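PDB 7PBG: FAD-binding oxidoreductase from Gulosibacter chungangensis, which oxidises 4-ethylphenol, probably by dehydrogenation to 4-vinylphenol, using a covalently bound FAD cofactor. Local coordinates for residues T170-H175 with L235-P240. Residues are numbered along the deposited sequence; the frame is centred on the assembly and turned at random.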
loop_
_atom_site.group_PDB
_atom_site.type_symbol
_atom_site.label_atom_id
_atom_site.label_comp_id
_atom_site.label_asym_id
_atom_site.label_seq_id
_atom_site.Cartn_x
_atom_site.Cartn_y
_atom_site.Cartn_z
ATOM N N THR A 170 -12.939 -2.378 11.177
ATOM C CA THR A 170 -13.430 -0.992 10.953
ATOM C C THR A 170 -13.164 -0.600 9.504
ATOM O O THR A 170 -12.616 -1.371 8.724
ATOM C CB THR A 170 -12.912 0.007 11.973
ATOM O OG1 THR A 170 -11.628 0.489 11.566
ATOM C CG2 THR A 170 -12.864 -0.543 13.381
ATOM N N PRO A 171 -13.461 0.645 9.072
ATOM C CA PRO A 171 -13.006 1.056 7.737
ATOM C C PRO A 171 -11.471 0.978 7.622
ATOM O O PRO A 171 -10.981 0.838 6.518
ATOM C CB PRO A 171 -13.478 2.501 7.635
ATOM C CG PRO A 171 -14.696 2.522 8.510
ATOM C CD PRO A 171 -14.302 1.668 9.708
ATOM N N TYR A 172 -10.756 1.077 8.747
ATOM C CA TYR A 172 -9.266 0.909 8.805
ATOM C C TYR A 172 -8.876 -0.563 8.997
ATOM O O TYR A 172 -7.769 -0.810 9.521
ATOM C CB TYR A 172 -8.652 1.815 9.890
ATOM C CG TYR A 172 -8.406 3.237 9.461
ATOM C CD1 TYR A 172 -9.354 3.966 8.746
ATOM C CD2 TYR A 172 -7.215 3.864 9.746
ATOM C CE1 TYR A 172 -9.111 5.275 8.360
ATOM C CE2 TYR A 172 -6.951 5.166 9.349
ATOM C CZ TYR A 172 -7.923 5.888 8.692
ATOM O OH TYR A 172 -7.624 7.168 8.333
ATOM N N ALA A 173 -9.654 -1.522 8.485
ATOM C CA ALA A 173 -9.444 -2.975 8.721
ATOM C C ALA A 173 -8.092 -3.432 8.174
ATOM O O ALA A 173 -7.563 -4.448 8.665
ATOM C CB ALA A 173 -10.593 -3.759 8.124
ATOM N N ASP A 174 -7.621 -2.846 7.077
ATOM C CA ASP A 174 -6.371 -3.312 6.414
ATOM C C ASP A 174 -5.178 -2.665 7.122
ATOM O O ASP A 174 -4.751 -1.564 6.773
ATOM C CB ASP A 174 -6.360 -2.965 4.920
ATOM C CG ASP A 174 -5.217 -3.597 4.146
ATOM O OD1 ASP A 174 -4.294 -4.092 4.772
ATOM O OD2 ASP A 174 -5.292 -3.673 2.907
ATOM N N HIS A 175 -4.657 -3.361 8.106
ATOM C CA HIS A 175 -3.597 -2.869 8.996
ATOM C C HIS A 175 -2.386 -2.471 8.168
ATOM O O HIS A 175 -1.785 -1.449 8.462
ATOM C CB HIS A 175 -3.320 -3.927 10.061
ATOM C CG HIS A 175 -4.502 -4.160 10.942
ATOM N ND1 HIS A 175 -4.567 -5.210 11.823
ATOM C CD2 HIS A 175 -5.689 -3.496 11.052
ATOM C CE1 HIS A 175 -5.697 -5.136 12.482
ATOM N NE2 HIS A 175 -6.417 -4.092 12.029
ATOM N N LEU A 235 -4.585 6.208 12.498
ATOM C CA LEU A 235 -5.782 5.896 13.278
ATOM C C LEU A 235 -6.950 6.696 12.743
ATOM O O LEU A 235 -6.824 7.887 12.522
ATOM C CB LEU A 235 -5.572 6.247 14.771
ATOM C CG LEU A 235 -4.433 5.542 15.491
ATOM C CD1 LEU A 235 -4.419 5.912 16.999
ATOM C CD2 LEU A 235 -4.538 4.032 15.308
ATOM N N MET A 236 -8.055 6.018 12.591
ATOM C CA MET A 236 -9.267 6.662 12.056
ATOM C C MET A 236 -9.693 7.734 13.028
ATOM O O MET A 236 -9.888 7.492 14.237
ATOM C CB MET A 236 -10.383 5.638 11.824
ATOM C CG MET A 236 -11.604 6.238 11.173
ATOM S SD MET A 236 -12.702 4.872 10.715
ATOM C CE MET A 236 -14.315 5.603 10.979
ATOM N N PRO A 237 -9.963 8.971 12.551
ATOM C CA PRO A 237 -10.646 9.936 13.401
ATOM C C PRO A 237 -12.037 9.433 13.809
ATOM O O PRO A 237 -12.746 8.880 12.992
ATOM C CB PRO A 237 -10.755 11.170 12.475
ATOM C CG PRO A 237 -9.622 11.013 11.512
ATOM C CD PRO A 237 -9.593 9.527 11.247
ATOM N N THR A 238 -12.389 9.615 15.069
ATOM C CA THR A 238 -13.677 9.181 15.611
ATOM C C THR A 238 -14.789 9.968 14.928
ATOM O O THR A 238 -14.811 11.186 14.980
ATOM C CB THR A 238 -13.711 9.370 17.143
ATOM O OG1 THR A 238 -12.615 8.675 17.742
ATOM C CG2 THR A 238 -15.016 8.913 17.745
ATOM N N PRO A 239 -15.764 9.267 14.313
ATOM C CA PRO A 239 -16.898 9.904 13.648
ATOM C C PRO A 239 -17.939 10.326 14.671
ATOM O O PRO A 239 -17.863 9.977 15.824
ATOM C CB PRO A 239 -17.451 8.826 12.708
ATOM C CG PRO A 239 -17.078 7.528 13.396
ATOM C CD PRO A 239 -15.823 7.802 14.213
ATOM N N PRO A 240 -18.909 11.174 14.286
ATOM C CA PRO A 240 -19.907 11.630 15.249
ATOM C C PRO A 240 -20.710 10.505 15.935
ATOM O O PRO A 240 -20.985 10.550 17.150
ATOM C CB PRO A 240 -20.840 12.501 14.392
ATOM C CG PRO A 240 -20.045 12.889 13.183
ATOM C CD PRO A 240 -18.975 11.823 12.983
#
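Y172 lays one face of its ring against M236, and these two residues bury more surface here than any other in the 170-175 loop and the end of strand 226-237. M236 CB stands 3.7 Å from the centroid of the Y172 ring, only 14° off its normal, a CH-pi contact, while the backbone N of M236 lies over a face as well, 3.5 Å from Y172 CE2. With CG anti to its own backbone N (chi1 -175°), M236 reaches onward past the ring. Its SD makes an oblique Met-aromatic contact, 4.8 Å from the Y172 centroid, and then meets the pyrrolidine of P171, where SD and CD are 3.7 Å apart. Y325 of strand 318-326 packs on both P171 and M236.

No hydrogen bond runs directly between the segments, but R436 of the second subunit bonds Y172 OH and, weakly, the L235 carbonyl. In an ST turn, the backbone N of Y172 donates to T170 OG1, 3.0 Å away, inside a type I turn from T170 to A173. The W178 ring stacks on Y172. An alanine at Y172 would probably leave M236 CB without its aromatic platform and that arginine without its phenol partner.

Dispersion and CH-pi forces thus join a loop of the FAD-binding domain to the strand, with the Y172 side chain about 13 Å from the bound FAD, and the same tyrosine extends the contact into the dimer interface.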